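Local coordinates for RNA-binding protein RMD9, mitochondrial (Saccharomyces cerevisiae S288C, PDB 7A9X), which binds a dodecameric sequence element in the 3'-UTRs of yeast mitochondrial mRNAs and takes part in their processing or stability, at residues Ser494-Lys499 with Tyr572-Glu577; Glu231-Ile236 with Lys253-Ala258. All coordinates share one frame; numbering follows the deposited sequence.

Contact 1: residues Ser494-Lys499 with Tyr572-Glu577; sequences SKRDEK and YPILNE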
# COMPACT_ATOMS: atom_id res chain seq x y z
N SER A 494 15.57 2.54 -26.77
CA SER A 494 16.54 1.60 -26.22
C SER A 494 17.52 1.12 -27.29
O SER A 494 18.74 1.14 -27.09
CB SER A 494 15.83 0.41 -25.58
OG SER A 494 16.75 -0.59 -25.20
N LYS A 495 17.00 0.69 -28.44
CA LYS A 495 17.88 0.20 -29.50
C LYS A 495 18.70 1.33 -30.11
O LYS A 495 19.83 1.09 -30.56
CB LYS A 495 17.07 -0.52 -30.58
CG LYS A 495 16.39 -1.79 -30.09
CD LYS A 495 17.40 -2.74 -29.46
CE LYS A 495 16.70 -3.89 -28.75
NZ LYS A 495 17.67 -4.79 -28.06
N ARG A 496 18.17 2.55 -30.12
CA ARG A 496 18.94 3.69 -30.60
C ARG A 496 20.11 3.99 -29.68
O ARG A 496 21.24 4.22 -30.14
CB ARG A 496 18.03 4.92 -30.74
CG ARG A 496 18.77 6.21 -31.06
CD ARG A 496 19.27 6.23 -32.50
NE ARG A 496 18.17 6.32 -33.46
CZ ARG A 496 17.56 7.45 -33.79
NH1 ARG A 496 17.93 8.60 -33.23
NH2 ARG A 496 16.57 7.45 -34.67
N ASP A 497 19.87 3.98 -28.36
CA ASP A 497 20.94 4.25 -27.41
C ASP A 497 22.00 3.16 -27.41
O ASP A 497 23.15 3.43 -27.05
CB ASP A 497 20.36 4.42 -26.00
CG ASP A 497 19.43 5.61 -25.90
OD1 ASP A 497 19.58 6.55 -26.71
OD2 ASP A 497 18.56 5.62 -25.01
N GLU A 498 21.64 1.93 -27.79
CA GLU A 498 22.64 0.87 -27.89
C GLU A 498 23.63 1.15 -29.00
O GLU A 498 24.85 1.01 -28.82
CB GLU A 498 21.96 -0.48 -28.11
CG GLU A 498 21.17 -0.99 -26.92
CD GLU A 498 20.51 -2.32 -27.19
OE1 GLU A 498 20.61 -2.80 -28.34
OE2 GLU A 498 19.90 -2.89 -26.26
N LYS A 499 23.14 1.56 -30.17
CA LYS A 499 24.02 1.79 -31.31
C LYS A 499 24.99 2.93 -31.04
O LYS A 499 26.16 2.87 -31.43
CB LYS A 499 23.19 2.08 -32.57
CG LYS A 499 22.26 0.95 -32.96
CD LYS A 499 21.48 1.30 -34.22
CE LYS A 499 20.52 0.19 -34.61
NZ LYS A 499 19.73 0.56 -35.82
N TYR A 572 12.02 10.74 -23.98
CA TYR A 572 12.47 9.86 -25.06
C TYR A 572 12.63 10.72 -26.31
O TYR A 572 11.69 10.87 -27.10
CB TYR A 572 11.50 8.71 -25.27
CG TYR A 572 11.34 7.83 -24.05
CD1 TYR A 572 12.19 6.76 -23.83
CD2 TYR A 572 10.34 8.08 -23.12
CE1 TYR A 572 12.06 5.96 -22.71
CE2 TYR A 572 10.19 7.28 -22.00
CZ TYR A 572 11.06 6.22 -21.80
OH TYR A 572 10.91 5.43 -20.69
N PRO A 573 13.82 11.30 -26.51
CA PRO A 573 13.99 12.29 -27.59
C PRO A 573 13.84 11.73 -29.00
O PRO A 573 13.73 12.52 -29.94
CB PRO A 573 15.41 12.83 -27.36
CG PRO A 573 15.72 12.49 -25.93
CD PRO A 573 15.03 11.19 -25.68
N ILE A 574 13.83 10.40 -29.17
CA ILE A 574 13.63 9.84 -30.50
C ILE A 574 12.24 10.16 -31.03
O ILE A 574 11.98 10.03 -32.23
CB ILE A 574 13.90 8.32 -30.50
CG1 ILE A 574 14.06 7.80 -31.93
CG2 ILE A 574 12.79 7.58 -29.77
CD1 ILE A 574 14.33 6.32 -32.01
N LEU A 575 11.32 10.57 -30.15
CA LEU A 575 10.00 10.98 -30.60
C LEU A 575 10.02 12.34 -31.28
O LEU A 575 9.11 12.64 -32.07
CB LEU A 575 9.04 11.00 -29.41
CG LEU A 575 7.56 10.70 -29.68
CD1 LEU A 575 7.41 9.38 -30.41
CD2 LEU A 575 6.78 10.68 -28.38
N ASN A 576 11.03 13.17 -31.01
CA ASN A 576 11.08 14.50 -31.60
C ASN A 576 11.27 14.45 -33.11
O ASN A 576 10.80 15.35 -33.82
CB ASN A 576 12.21 15.32 -30.97
CG ASN A 576 11.83 15.89 -29.62
OD1 ASN A 576 10.71 16.38 -29.43
ND2 ASN A 576 12.76 15.84 -28.67
N GLU A 577 11.95 13.43 -33.63
CA GLU A 577 12.17 13.34 -35.07
C GLU A 577 10.97 12.79 -35.83
O GLU A 577 11.00 12.77 -37.06
CB GLU A 577 13.41 12.50 -35.36
CG GLU A 577 13.39 11.11 -34.77
CD GLU A 577 14.74 10.42 -34.84
OE1 GLU A 577 15.00 9.72 -35.85
OE2 GLU A 577 15.54 10.57 -33.90
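Arg496, midway along helix 489-502, and Ile574, in a 3-10 turn following helix 566-571, bring the two backbones nearest, with 8.1 Å between their CA atoms. Side chains span this gap. The arginine meets Glu577 end-on: NH2 donates to OE1 at 3.0 Å with a nearly straight N-H...O angle of 164°, and NH1 gives a more bent bond to OE2 at 3.2 Å. Both oxygens lie close to the guanidinium plane, but the carboxylate is turned 45° against it, and NH2 approaches OE1 from above the carboxylate plane. With CG anti to the backbone N (chi1 172°), the arginine chain bends at chi2 and chi3 and brings the guanidinium beside Ile574, whose CD1 lies over one face, toward its rim, 3.7 Å from NH2. The salt bridge thus ties helix 489-502 to the turn in the helical C-terminal part of the protein, beyond the predicted pentatricopeptide repeats. Gln493 accepts from Ile574 N, while Tyr572 packs on a uracil base of the bound RNA. A leucine in place of Arg496 would probably leave Glu577 without its positive partner and Ile574 CD1 without the flat group it rests on. Ile574 also packs on Ile541 of helix 540-551, apolar contact suiting its buried position.

Contact 2: residues Glu231-Ile236 with Lys253-Ala258; sequences ELYNQI and KVFIKA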
# COMPACT_ATOMS: atom_id res chain seq x y z
N GLU A 231 16.77 4.65 30.53
CA GLU A 231 16.27 5.12 31.82
C GLU A 231 14.84 4.65 32.06
O GLU A 231 14.51 4.20 33.16
CB GLU A 231 16.35 6.65 31.89
CG GLU A 231 15.84 7.23 33.19
CD GLU A 231 15.75 8.75 33.16
OE1 GLU A 231 16.53 9.37 32.41
OE2 GLU A 231 14.89 9.31 33.87
N LEU A 232 13.99 4.73 31.03
CA LEU A 232 12.64 4.19 31.14
C LEU A 232 12.65 2.68 31.34
O LEU A 232 11.80 2.14 32.05
CB LEU A 232 11.82 4.55 29.91
CG LEU A 232 11.43 6.03 29.77
CD1 LEU A 232 10.76 6.28 28.43
CD2 LEU A 232 10.51 6.44 30.91
N TYR A 233 13.61 1.98 30.72
CA TYR A 233 13.70 0.53 30.92
C TYR A 233 13.98 0.20 32.38
O TYR A 233 13.40 -0.75 32.93
CB TYR A 233 14.78 -0.06 30.01
CG TYR A 233 15.01 -1.54 30.21
CD1 TYR A 233 14.22 -2.49 29.57
CD2 TYR A 233 16.03 -2.00 31.04
CE1 TYR A 233 14.43 -3.85 29.75
CE2 TYR A 233 16.24 -3.35 31.23
CZ TYR A 233 15.45 -4.27 30.59
OH TYR A 233 15.67 -5.62 30.78
N ASN A 234 14.87 0.96 33.03
CA ASN A 234 15.19 0.69 34.43
C ASN A 234 13.99 0.93 35.34
O ASN A 234 13.81 0.21 36.33
CB ASN A 234 16.37 1.55 34.88
CG ASN A 234 17.61 1.35 34.04
OD1 ASN A 234 17.75 0.33 33.36
ND2 ASN A 234 18.52 2.32 34.07
N GLN A 235 13.16 1.92 35.02
CA GLN A 235 12.00 2.20 35.86
C GLN A 235 10.91 1.16 35.66
O GLN A 235 10.23 0.77 36.62
CB GLN A 235 11.46 3.60 35.56
CG GLN A 235 12.50 4.70 35.66
CD GLN A 235 11.98 6.04 35.18
OE1 GLN A 235 10.78 6.20 34.92
NE2 GLN A 235 12.87 7.01 35.05
N ILE A 236 10.72 0.70 34.43
CA ILE A 236 9.57 -0.13 34.10
C ILE A 236 9.78 -1.57 34.54
O ILE A 236 8.85 -2.23 35.01
CB ILE A 236 9.26 -0.02 32.59
CG1 ILE A 236 8.74 1.38 32.26
CG2 ILE A 236 8.27 -1.08 32.15
CD1 ILE A 236 7.67 1.88 33.21
N LYS A 253 9.75 -1.70 20.52
CA LYS A 253 10.09 -1.41 19.13
C LYS A 253 11.43 -0.69 19.03
O LYS A 253 12.24 -0.99 18.14
CB LYS A 253 8.99 -0.58 18.48
CG LYS A 253 7.67 -1.32 18.29
CD LYS A 253 6.66 -0.47 17.54
CE LYS A 253 5.37 -1.25 17.29
NZ LYS A 253 4.41 -0.49 16.44
N VAL A 254 11.69 0.26 19.93
CA VAL A 254 12.97 0.96 19.94
C VAL A 254 14.11 -0.04 20.13
O VAL A 254 15.10 -0.03 19.38
CB VAL A 254 12.99 2.04 21.03
CG1 VAL A 254 14.39 2.61 21.20
CG2 VAL A 254 12.01 3.15 20.69
N PHE A 255 13.98 -0.92 21.12
CA PHE A 255 15.04 -1.88 21.42
C PHE A 255 15.21 -2.92 20.32
O PHE A 255 16.30 -3.47 20.18
CB PHE A 255 14.75 -2.55 22.77
CG PHE A 255 15.02 -1.66 23.95
CD1 PHE A 255 16.15 -0.86 23.98
CD2 PHE A 255 14.14 -1.61 25.01
CE1 PHE A 255 16.41 -0.04 25.06
CE2 PHE A 255 14.39 -0.78 26.10
CZ PHE A 255 15.53 0.00 26.12
N ILE A 256 14.15 -3.21 19.56
CA ILE A 256 14.29 -4.09 18.41
C ILE A 256 15.13 -3.42 17.33
O ILE A 256 16.06 -4.03 16.78
CB ILE A 256 12.90 -4.48 17.87
CG1 ILE A 256 12.20 -5.44 18.83
CG2 ILE A 256 13.01 -5.10 16.49
CD1 ILE A 256 10.81 -5.85 18.39
N LYS A 257 14.82 -2.16 17.01
CA LYS A 257 15.65 -1.41 16.07
C LYS A 257 17.07 -1.26 16.58
O LYS A 257 18.03 -1.37 15.81
CB LYS A 257 15.03 -0.03 15.82
CG LYS A 257 13.82 -0.04 14.90
CD LYS A 257 14.22 -0.30 13.46
CE LYS A 257 13.02 -0.19 12.53
NZ LYS A 257 13.42 -0.35 11.11
N ALA A 258 17.24 -1.00 17.88
CA ALA A 258 18.58 -0.88 18.45
C ALA A 258 19.27 -2.23 18.61
O ALA A 258 20.44 -2.26 19.01
CB ALA A 258 18.52 -0.16 19.80
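The rings of Tyr233 and Phe255 meet obliquely, with planes at 89° and centroids 5.8 Å apart. Contact is made through few atoms: CD1 of Tyr233 lies 3.9 Å from CE2 of Phe255, and the tyrosine CB sits 4.0 Å from the phenylalanine CZ. The outer end of the phenylalanine ring is thus lodged against the root of the tyrosine side chain, where the ring joins its methylene, while the tyrosine hydroxyl lies well beyond this meeting point. The torsions explain the approach. Tyr233 places CG opposite its backbone N (chi1 176°), while Phe255 carries its ring opposite its own carbonyl carbon, beside the backbone N, and the two side chains cross at about a right angle. Long aromatic side chains suit these positions because the backbones stay well apart, with 9.9 Å between the CA atoms of the pair.

Tyr233 belongs to helix 227-237, in the predicted second repeat, and Phe255 to helix 245-257, the first helix of the predicted third. The contact thus probably joins successive repeats of the superhelical array formed by pentatricopeptide proteins. Helix 261-270 contributes to the same cluster: Leu267 touches both aromatic side chains, and Lys263 and Ser266 also pack on the tyrosine. Nearby, Val254 packs on Leu216 and Tyr220 of helix 209-223, so the helix bearing Phe255 reaches both helices of what is probably the preceding repeat.

Across the two segments there is neither a hydrogen bond nor a salt bridge. Cohesion here must come from dispersion and from the burial of apolar surface: Phe255, wholly hydrocarbon, is suited to its buried place, whereas the partly exposed Tyr233 supplies carbon atoms to the interface and keeps its polar hydroxyl away from it.

Overall arrangement
Contact 2 comes first along the chain and lies in the repeat array, joining the predicted second and third repeats; contact 1 follows after the last predicted repeat, linking helix 489-502 to the turn beyond helix 566-571. Their centres are about 56 Å apart and their nearest atoms about 32 Å, and they share no helix. Both belong to an all-helical monomer without strands, yet they differ in chain separation: contact 2 spans 16 intervening residues, contact 1 spans 72, part of them not modelled. One thus probably joins neighbouring repeats while the other holds together distant parts of the C-terminal region. The nearest atoms of contact 1 and contact 2 lie about 4 Å and about 7 Å from the bound RNA, so both sit close to it.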